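Local coordinates for putative cell adhesion protein (Parabacteroides distasonis, PDB 3LIU) that is probably a fimbrillin-type subunit that assembles into the pili of a human gut bacterium and thereby contributes to cell adhesion, at residues 176-181 with 360-365; 205-210 with 303-308; 356-361 with 387-392. One frame throughout, in Å; residues are numbered along the deposited sequence. Where two conformers were deposited one is given.

Interaction 1 (176-181 with 360-365); sequences ASIALA and YEISLT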
loop_
_atom_site.group_PDB
_atom_site.type_symbol
_atom_site.label_atom_id
_atom_site.label_comp_id
_atom_site.label_asym_id
_atom_site.label_seq_id
_atom_site.Cartn_x
_atom_site.Cartn_y
_atom_site.Cartn_z
ATOM N N ALA A 176 -0.861 0.976 -0.972
ATOM C CA ALA A 176 -2.239 1.354 -1.360
ATOM C C ALA A 176 -2.670 2.482 -0.450
ATOM O O ALA A 176 -2.106 2.648 0.649
ATOM C CB ALA A 176 -3.240 0.145 -1.218
ATOM N N SER A 177 -3.684 3.247 -0.894
ATOM C CA SER A 177 -4.209 4.361 -0.126
ATOM C C SER A 177 -5.627 4.034 0.260
ATOM O O SER A 177 -6.401 3.619 -0.608
ATOM C CB SER A 177 -4.220 5.618 -0.979
ATOM O OG SER A 177 -5.010 6.634 -0.362
ATOM N N ILE A 178 -5.971 4.161 1.546
ATOM C CA ILE A 178 -7.325 3.878 1.989
ATOM C C ILE A 178 -7.880 5.115 2.673
ATOM O O ILE A 178 -7.232 5.704 3.569
ATOM C CB ILE A 178 -7.412 2.641 2.953
ATOM C CG1 ILE A 178 -6.908 1.382 2.267
ATOM C CG2 ILE A 178 -8.848 2.409 3.434
ATOM C CD1 ILE A 178 -6.807 0.107 3.195
ATOM N N ALA A 179 -9.070 5.521 2.268
ATOM C CA ALA A 179 -9.728 6.698 2.865
ATOM C C ALA A 179 -11.226 6.510 2.968
ATOM O O ALA A 179 -11.831 5.809 2.149
ATOM C CB ALA A 179 -9.421 7.940 2.070
ATOM N N LEU A 180 -11.801 7.123 4.007
ATOM C CA LEU A 180 -13.219 7.241 4.195
ATOM C C LEU A 180 -13.681 8.504 3.467
ATOM O O LEU A 180 -13.330 9.633 3.859
ATOM C CB LEU A 180 -13.581 7.348 5.697
ATOM C CG LEU A 180 -15.076 7.463 6.026
ATOM C CD1 LEU A 180 -15.804 6.133 5.842
ATOM C CD2 LEU A 180 -15.321 8.045 7.433
ATOM N N ALA A 181 -14.461 8.291 2.414
ATOM C CA ALA A 181 -14.966 9.331 1.551
ATOM C C ALA A 181 -16.243 9.908 2.140
ATOM O O ALA A 181 -16.520 11.069 1.974
ATOM C CB ALA A 181 -15.234 8.757 0.169
ATOM N N TYR A 360 -8.460 3.568 -2.486
ATOM C CA TYR A 360 -9.720 3.020 -2.034
ATOM C C TYR A 360 -10.507 4.152 -1.378
ATOM O O TYR A 360 -10.013 4.812 -0.431
ATOM C CB TYR A 360 -9.462 1.894 -1.034
ATOM C CG TYR A 360 -8.876 0.686 -1.653
ATOM C CD1 TYR A 360 -7.525 0.635 -1.970
ATOM C CD2 TYR A 360 -9.651 -0.435 -1.921
ATOM C CE1 TYR A 360 -6.969 -0.503 -2.551
ATOM C CE2 TYR A 360 -9.103 -1.564 -2.499
ATOM C CZ TYR A 360 -7.784 -1.593 -2.839
ATOM O OH TYR A 360 -7.261 -2.727 -3.429
ATOM N N GLU A 361 -11.686 4.431 -1.927
ATOM C CA GLU A 361 -12.576 5.473 -1.412
ATOM C C GLU A 361 -13.818 4.795 -0.891
ATOM O O GLU A 361 -14.593 4.217 -1.670
ATOM C CB GLU A 361 -12.946 6.460 -2.514
ATOM C CG GLU A 361 -11.764 7.155 -3.140
ATOM C CD GLU A 361 -11.100 8.148 -2.208
ATOM O OE1 GLU A 361 -11.734 8.548 -1.203
ATOM O OE2 GLU A 361 -9.943 8.525 -2.483
ATOM N N ILE A 362 -13.980 4.810 0.446
ATOM C CA ILE A 362 -15.052 4.076 1.153
ATOM C C ILE A 362 -16.156 5.052 1.603
ATOM O O ILE A 362 -15.879 6.052 2.259
ATOM C CB ILE A 362 -14.465 3.307 2.375
ATOM C CG1 ILE A 362 -13.373 2.333 1.877
ATOM C CG2 ILE A 362 -15.576 2.600 3.173
ATOM C CD1 ILE A 362 -12.674 1.564 2.911
ATOM N N SER A 363 -17.387 4.783 1.193
ATOM C CA SER A 363 -18.543 5.555 1.619
ATOM C C SER A 363 -19.457 4.656 2.418
ATOM O O SER A 363 -19.917 3.619 1.917
ATOM C CB SER A 363 -19.303 6.098 0.399
ATOM O OG SER A 363 -18.439 6.918 -0.357
ATOM N N LEU A 364 -19.726 5.058 3.653
ATOM C CA LEU A 364 -20.552 4.275 4.555
ATOM C C LEU A 364 -21.968 4.804 4.681
ATOM O O LEU A 364 -22.185 6.018 4.713
ATOM C CB LEU A 364 -19.892 4.239 5.932
ATOM C CG LEU A 364 -18.517 3.598 5.965
ATOM C CD1 LEU A 364 -18.033 3.480 7.457
ATOM C CD2 LEU A 364 -18.549 2.258 5.248
ATOM N N THR A 365 -22.935 3.893 4.726
ATOM C CA THR A 365 -24.314 4.257 5.036
ATOM C C THR A 365 -24.612 3.565 6.356
ATOM O O THR A 365 -24.661 2.333 6.417
ATOM C CB THR A 365 -25.324 3.794 3.971
ATOM O OG1 THR A 365 -25.022 4.428 2.724
ATOM C CG2 THR A 365 -26.790 4.147 4.374
HETATM O O HOH W 1 -7.621 6.737 -0.952
#

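Interaction 2 (205-210 with 303-308); sequences IASAKG and YANHTL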
loop_
_atom_site.group_PDB
_atom_site.type_symbol
_atom_site.label_atom_id
_atom_site.label_comp_id
_atom_site.label_asym_id
_atom_site.label_seq_id
_atom_site.Cartn_x
_atom_site.Cartn_y
_atom_site.Cartn_z
ATOM N N ILE A 205 -7.471 1.844 10.983
ATOM C CA ILE A 205 -7.250 0.663 10.181
ATOM C C ILE A 205 -6.750 -0.474 11.059
ATOM O O ILE A 205 -5.946 -0.228 11.970
ATOM C CB ILE A 205 -6.178 0.929 9.087
ATOM C CG1 ILE A 205 -6.579 2.104 8.206
ATOM C CG2 ILE A 205 -5.895 -0.372 8.256
ATOM C CD1 ILE A 205 -7.923 1.997 7.492
ATOM N N ALA A 206 -7.229 -1.694 10.808
ATOM C CA ALA A 206 -6.773 -2.897 11.560
ATOM C C ALA A 206 -6.318 -3.953 10.557
ATOM O O ALA A 206 -6.784 -3.968 9.431
ATOM C CB ALA A 206 -7.904 -3.452 12.463
ATOM N N SER A 207 -5.431 -4.859 10.958
ATOM C CA SER A 207 -4.893 -5.863 10.049
ATOM C C SER A 207 -4.312 -5.320 8.751
ATOM O O SER A 207 -4.507 -5.902 7.690
ATOM C CB SER A 207 -5.924 -6.963 9.731
ATOM O OG SER A 207 -6.336 -7.593 10.933
ATOM N N ALA A 208 -3.537 -4.237 8.859
ATOM C CA ALA A 208 -2.704 -3.738 7.758
ATOM C C ALA A 208 -1.455 -4.607 7.742
ATOM O O ALA A 208 -0.777 -4.711 8.770
ATOM C CB ALA A 208 -2.317 -2.248 8.013
ATOM N N LYS A 209 -1.156 -5.261 6.623
ATOM C CA LYS A 209 0.123 -5.957 6.528
ATOM C C LYS A 209 1.223 -4.908 6.600
ATOM O O LYS A 209 1.215 -3.916 5.867
ATOM C CB LYS A 209 0.209 -6.832 5.298
ATOM C CG LYS A 209 -0.556 -8.129 5.479
ATOM C CD LYS A 209 -0.275 -9.169 4.450
ATOM C CE LYS A 209 -0.998 -10.492 4.791
ATOM N NZ LYS A 209 -0.819 -11.550 3.779
ATOM N N GLY A 210 2.138 -5.097 7.545
ATOM C CA GLY A 210 3.175 -4.113 7.768
ATOM C C GLY A 210 4.469 -4.451 7.098
ATOM O O GLY A 210 5.459 -3.741 7.269
ATOM N N TYR A 303 -13.729 -11.133 7.768
ATOM C CA TYR A 303 -13.055 -9.986 8.387
ATOM C C TYR A 303 -11.625 -10.231 8.831
ATOM O O TYR A 303 -10.743 -9.438 8.483
ATOM C CB TYR A 303 -13.836 -9.492 9.580
ATOM C CG TYR A 303 -15.195 -8.904 9.261
ATOM C CD1 TYR A 303 -16.276 -9.719 8.938
ATOM C CD2 TYR A 303 -15.422 -7.551 9.370
ATOM C CE1 TYR A 303 -17.523 -9.176 8.698
ATOM C CE2 TYR A 303 -16.680 -6.992 9.135
ATOM C CZ TYR A 303 -17.716 -7.800 8.802
ATOM O OH TYR A 303 -18.948 -7.250 8.567
ATOM N N ALA A 304 -11.414 -11.309 9.614
ATOM C CA ALA A 304 -10.095 -11.664 10.186
ATOM C C ALA A 304 -9.257 -12.501 9.208
ATOM O O ALA A 304 -9.731 -13.585 8.794
ATOM C CB ALA A 304 -10.300 -12.476 11.466
ATOM N N ASN A 305 -8.052 -12.071 8.806
ATOM C CA ASN A 305 -7.409 -10.783 9.139
ATOM C C ASN A 305 -7.187 -10.005 7.849
ATOM O O ASN A 305 -6.078 -9.595 7.495
ATOM C CB ASN A 305 -6.065 -10.957 9.883
ATOM C CG ASN A 305 -6.215 -10.981 11.428
ATOM O OD1 ASN A 305 -7.331 -10.860 11.963
ATOM N ND2 ASN A 305 -5.056 -11.152 12.157
ATOM N N HIS A 306 -8.281 -9.807 7.132
ATOM C CA HIS A 306 -8.295 -8.840 6.054
ATOM C C HIS A 306 -8.206 -7.471 6.652
ATOM O O HIS A 306 -8.653 -7.256 7.783
ATOM C CB HIS A 306 -9.585 -8.986 5.283
ATOM C CG HIS A 306 -9.615 -10.216 4.446
ATOM N ND1 HIS A 306 -8.743 -10.406 3.397
ATOM C CD2 HIS A 306 -10.388 -11.322 4.508
ATOM C CE1 HIS A 306 -8.992 -11.578 2.839
ATOM N NE2 HIS A 306 -9.972 -12.159 3.504
ATOM N N THR A 307 -7.633 -6.545 5.902
ATOM C CA THR A 307 -7.508 -5.169 6.358
ATOM C C THR A 307 -8.888 -4.540 6.500
ATOM O O THR A 307 -9.725 -4.670 5.589
ATOM C CB THR A 307 -6.665 -4.374 5.368
ATOM O OG1 THR A 307 -5.381 -4.982 5.292
ATOM C CG2 THR A 307 -6.506 -2.931 5.760
ATOM N N LEU A 308 -9.115 -3.919 7.666
ATOM C CA LEU A 308 -10.405 -3.304 8.005
ATOM C C LEU A 308 -10.222 -1.814 8.084
ATOM O O LEU A 308 -9.187 -1.334 8.583
ATOM C CB LEU A 308 -10.931 -3.799 9.386
ATOM C CG LEU A 308 -11.000 -5.307 9.632
ATOM C CD1 LEU A 308 -11.483 -5.653 11.040
ATOM C CD2 LEU A 308 -11.864 -6.052 8.602
HETATM O O HOH W 2 -9.041 -8.059 10.598
HETATM O O HOH W 3 -2.748 -4.070 4.400
#

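Interaction 3 (356-361 with 387-392); sequences RNYKYE and VKVEPW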
loop_
_atom_site.group_PDB
_atom_site.type_symbol
_atom_site.label_atom_id
_atom_site.label_comp_id
_atom_site.label_asym_id
_atom_site.label_seq_id
_atom_site.Cartn_x
_atom_site.Cartn_y
_atom_site.Cartn_z
ATOM N N ARG A 356 -1.658 -3.049 -4.479
ATOM C CA ARG A 356 -0.745 -1.905 -4.535
ATOM C C ARG A 356 -1.196 -0.839 -5.561
ATOM O O ARG A 356 -1.772 -1.158 -6.595
ATOM C CB ARG A 356 0.650 -2.401 -4.903
ATOM C CG ARG A 356 0.729 -2.894 -6.384
ATOM C CD ARG A 356 1.990 -3.698 -6.698
ATOM N NE ARG A 356 3.130 -2.836 -6.786
ATOM C CZ ARG A 356 4.267 -3.114 -7.443
ATOM N NH1 ARG A 356 4.461 -4.269 -8.054
ATOM N NH2 ARG A 356 5.240 -2.199 -7.465
ATOM N N ASN A 357 -0.894 0.411 -5.238
ATOM C CA ASN A 357 -0.993 1.537 -6.163
ATOM C C ASN A 357 -2.427 1.841 -6.625
ATOM O O ASN A 357 -2.637 2.294 -7.743
ATOM C CB ASN A 357 -0.073 1.324 -7.366
ATOM C CG ASN A 357 0.321 2.645 -8.026
ATOM O OD1 ASN A 357 0.658 3.611 -7.353
ATOM N ND2 ASN A 357 0.278 2.681 -9.329
ATOM N N TYR A 358 -3.388 1.539 -5.754
ATOM C CA TYR A 358 -4.783 1.916 -5.910
ATOM C C TYR A 358 -5.204 2.757 -4.747
ATOM O O TYR A 358 -4.687 2.620 -3.652
ATOM C CB TYR A 358 -5.704 0.687 -5.942
ATOM C CG TYR A 358 -5.581 -0.166 -7.183
ATOM C CD1 TYR A 358 -6.109 0.254 -8.402
ATOM C CD2 TYR A 358 -4.917 -1.377 -7.142
ATOM C CE1 TYR A 358 -6.002 -0.550 -9.538
ATOM C CE2 TYR A 358 -4.769 -2.158 -8.269
ATOM C CZ TYR A 358 -5.336 -1.753 -9.459
ATOM O OH TYR A 358 -5.202 -2.552 -10.555
ATOM N N LYS A 359 -6.163 3.637 -5.001
ATOM C CA LYS A 359 -6.789 4.428 -3.982
ATOM C C LYS A 359 -8.155 3.807 -3.755
ATOM O O LYS A 359 -8.887 3.533 -4.713
ATOM C CB LYS A 359 -6.983 5.848 -4.440
ATOM C CG LYS A 359 -5.735 6.645 -4.544
ATOM C CD LYS A 359 -6.077 8.104 -4.376
ATOM C CE LYS A 359 -4.850 8.924 -4.320
ATOM N NZ LYS A 359 -5.094 10.270 -3.735
ATOM N N TYR A 360 -8.460 3.568 -2.486
ATOM C CA TYR A 360 -9.720 3.020 -2.034
ATOM C C TYR A 360 -10.507 4.152 -1.378
ATOM O O TYR A 360 -10.013 4.812 -0.431
ATOM C CB TYR A 360 -9.462 1.894 -1.034
ATOM C CG TYR A 360 -8.876 0.686 -1.653
ATOM C CD1 TYR A 360 -7.525 0.635 -1.970
ATOM C CD2 TYR A 360 -9.651 -0.435 -1.921
ATOM C CE1 TYR A 360 -6.969 -0.503 -2.551
ATOM C CE2 TYR A 360 -9.103 -1.564 -2.499
ATOM C CZ TYR A 360 -7.784 -1.593 -2.839
ATOM O OH TYR A 360 -7.261 -2.727 -3.429
ATOM N N GLU A 361 -11.686 4.431 -1.927
ATOM C CA GLU A 361 -12.576 5.473 -1.412
ATOM C C GLU A 361 -13.818 4.795 -0.891
ATOM O O GLU A 361 -14.593 4.217 -1.670
ATOM C CB GLU A 361 -12.946 6.460 -2.514
ATOM C CG GLU A 361 -11.764 7.155 -3.140
ATOM C CD GLU A 361 -11.100 8.148 -2.208
ATOM O OE1 GLU A 361 -11.734 8.548 -1.203
ATOM O OE2 GLU A 361 -9.943 8.525 -2.483
ATOM N N VAL A 387 -17.281 0.814 -1.883
ATOM C CA VAL A 387 -15.851 1.025 -2.029
ATOM C C VAL A 387 -15.520 1.223 -3.515
ATOM O O VAL A 387 -15.703 0.316 -4.322
ATOM C CB VAL A 387 -15.080 -0.154 -1.403
ATOM C CG1 VAL A 387 -13.583 0.042 -1.412
ATOM C CG2 VAL A 387 -15.575 -0.386 0.062
ATOM N N LYS A 388 -15.051 2.424 -3.868
ATOM C CA LYS A 388 -14.529 2.707 -5.199
ATOM C C LYS A 388 -13.057 2.521 -5.176
ATOM O O LYS A 388 -12.371 3.045 -4.283
ATOM C CB LYS A 388 -14.751 4.142 -5.615
ATOM C CG LYS A 388 -16.175 4.523 -5.840
ATOM C CD LYS A 388 -16.223 5.974 -6.311
ATOM C CE LYS A 388 -17.653 6.508 -6.420
ATOM N NZ LYS A 388 -17.606 7.968 -6.732
ATOM N N VAL A 389 -12.571 1.803 -6.172
ATOM C CA VAL A 389 -11.167 1.658 -6.418
ATOM C C VAL A 389 -10.796 2.389 -7.711
ATOM O O VAL A 389 -11.425 2.182 -8.749
ATOM C CB VAL A 389 -10.761 0.170 -6.536
ATOM C CG1 VAL A 389 -9.304 0.065 -6.957
ATOM C CG2 VAL A 389 -10.970 -0.527 -5.204
ATOM N N GLU A 390 -9.762 3.221 -7.600
ATOM C CA GLU A 390 -9.211 4.049 -8.664
ATOM C C GLU A 390 -7.719 3.771 -8.738
ATOM O O GLU A 390 -7.067 3.736 -7.686
ATOM C CB GLU A 390 -9.350 5.537 -8.296
ATOM C CG GLU A 390 -10.652 5.952 -7.598
ATOM C CD GLU A 390 -11.783 6.288 -8.557
ATOM O OE1 GLU A 390 -11.582 6.239 -9.798
ATOM O OE2 GLU A 390 -12.888 6.611 -8.055
ATOM N N PRO A 391 -7.156 3.571 -9.955
ATOM C CA PRO A 391 -5.688 3.575 -10.031
ATOM C C PRO A 391 -5.123 4.908 -9.558
ATOM O O PRO A 391 -5.763 5.939 -9.684
ATOM C CB PRO A 391 -5.372 3.305 -11.525
ATOM C CG PRO A 391 -6.640 3.431 -12.251
ATOM C CD PRO A 391 -7.762 3.180 -11.243
ATOM N N TRP A 392 -3.925 4.867 -8.997
ATOM C CA TRP A 392 -3.442 5.964 -8.174
ATOM C C TRP A 392 -2.594 6.973 -8.964
ATOM O O TRP A 392 -1.389 6.742 -9.178
ATOM C CB TRP A 392 -2.617 5.373 -7.022
ATOM C CG TRP A 392 -2.202 6.325 -5.983
ATOM C CD1 TRP A 392 -2.148 7.689 -6.070
ATOM C CD2 TRP A 392 -1.692 5.986 -4.701
ATOM N NE1 TRP A 392 -1.678 8.214 -4.902
ATOM C CE2 TRP A 392 -1.366 7.186 -4.051
ATOM C CE3 TRP A 392 -1.451 4.771 -4.044
ATOM C CZ2 TRP A 392 -0.836 7.213 -2.770
ATOM C CZ3 TRP A 392 -0.922 4.797 -2.788
ATOM C CH2 TRP A 392 -0.627 6.014 -2.150
HETATM O O HOH W 4 1.054 5.463 -10.764
#

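Interaction 1 (176-181 with 360-365)
The phenol ring of Tyr360 turns one edge to the neighbouring strand: Ser177 O lies close to the ring plane, 3.5 Å from Tyr360 CD1, while the methyl of Ala176 and CG1 of Ile178 approach obliquely. The same carbonyl takes the backbone N-H of Tyr360, with N 2.8 Å from Ser177 O and the donor nearly along the C=O axis, so ring and amide meet one oxygen. The Tyr360 hydroxyl is held by the backbone at Tyr353 and Gln355. In the conformer described, the Glu361 chain bends at chi2 (-70°) on the face that carries Ala179, OE1 3.8 Å from Ala181 CB. A water donates to Tyr360 O, weakly to Glu361 OE2, and to Ser177 OG, which also hydrogen-bonds to Glu281. On the Tyr360 face, Ile178 and Ile362 run side by side in the same direction, CG2 of Ile178 4.0 Å from CD1 of Ile362, and the side chains of Leu180 and Leu364 cross at about a right angle, CD1 of Leu180 3.7 Å from CG of Leu364. Leu309 and Val311 of strand 308-319 cover these residues. Four backbone hydrogen bonds join 176-181 and 360-365 in parallel register, consistent with the transthyretin-like beta-sandwich of FimA-type fimbrillins.

Interaction 2 (205-210 with 303-308)
This is a buried antiparallel backbone junction, where the beginning of strand 308-319 is laid against the point at which strand 193-213 is interrupted. Ala206 and Leu308 form a hydrogen-bonded pair: Leu308 N reaches Ala206 O at 2.9 Å in an almost straight bond (171°), and Ala206 N returns to a lone pair of Leu308 O at 3.0 Å. The next residue, Ser207, has left-handed backbone angles, which break the strand and turn its carbonyl toward Thr307. Thr307 OG1, anti to its own carbonyl carbon, donates to Ser207 O at 2.7 Å from above the carbonyl plane, 35° out of it. That hydroxyl also receives a proton from a water that accepts the N-H of Lys209, and Asn287 bonds to both Thr307 OG1 and Ser207 O. Strands 193-213 and 308-319 are antiparallel neighbours in a mixed sheet. The other branch of Thr307, CG2, lies obliquely across Ile205, 3.6 Å from its CG2. An alanine in place of Thr307 would lose both the hydroxyl and this methyl, and would probably loosen the join at Ser207 O and thin the packing on Ile205. Beyond a cis peptide bond between Ala304 and Asn305, CG of Asn305 lies 3.4 Å from Ser207 OG. Ser207 OG bonds to Gln261 and to a water that donates to His306 O, whereas Asn305 OD1 accepts from Lys258 N.

Interaction 3 (356-361 with 387-392)
Packing is tight in two places, where Tyr358 and Tyr360 meet Val389 and where Lys359 lies on Trp392, and loose at the outer parts of Lys388, Glu390 and Pro391. The two methyls of buried Val389 part between the tyrosines: CG1, anti to the backbone N, sits 3.5 Å from CD1 of Tyr358, while CG2 reaches CE2 of Tyr360 at 3.4 Å, the side chains of Tyr360 and Val389 running alongside each other. CG1 of Val387 comes to the edge of the Tyr360 ring, in its plane, and Val341 of strand 340-343 touches both valines. Strands 358-366 and 383-391 are adjacent antiparallel strands joined by a long connection. The N-H bonds of Lys359 and Glu361 to Glu390 O and Lys388 O are nearly straight (173° and 174°); Lys359 N lies 2.8 Å from Glu390 O. At the open end of this pair Trp392 is buried, its CG anti to the backbone N (chi1 -172°). The extended Lys359 chain crosses one face of the indole, CE 3.6 Å from the centroid of the five-membered ring in a CH-pi contact, and its NZ goes on to a salt bridge with Glu281. Asn357, in a left-handed conformation, receives a weak bond from Trp392 N at its own O, 3.1 Å away, while Arg173 bonds to both Asn357 OD1 and Trp392 O. By contrast, Lys388 leads away beyond CB, Pro391 is exposed, and in the conformer described OE2 of Glu361 and OE2 of Glu390 are 6.6 Å apart, not in contact.

Interactions 1 and 3 lie on opposite edges of strand 358-366 and share Tyr360 and Glu361, their centres about 9 Å apart; strand 358-366 is thus flanked by a parallel and an antiparallel neighbour. They also meet directly: Ser177 N lies 3.0 Å from Tyr358 O, a probable hydrogen bond, and CZ3 of Trp392 packs 3.7 Å from Ser177 N. Interaction 2, nested along the chain inside the loop closed by interaction 1, belongs to a second sheet, its centre about 14 Å from that of interaction 1 and about 16 Å from that of interaction 3. Interactions 1 and 2 touch at Ile178, whose CD1 lies 4.0 Å from Thr307 CG2 and whose CG2 lies 4.2 Å from Ile205 CD1. Interactions 2 and 3 do not touch.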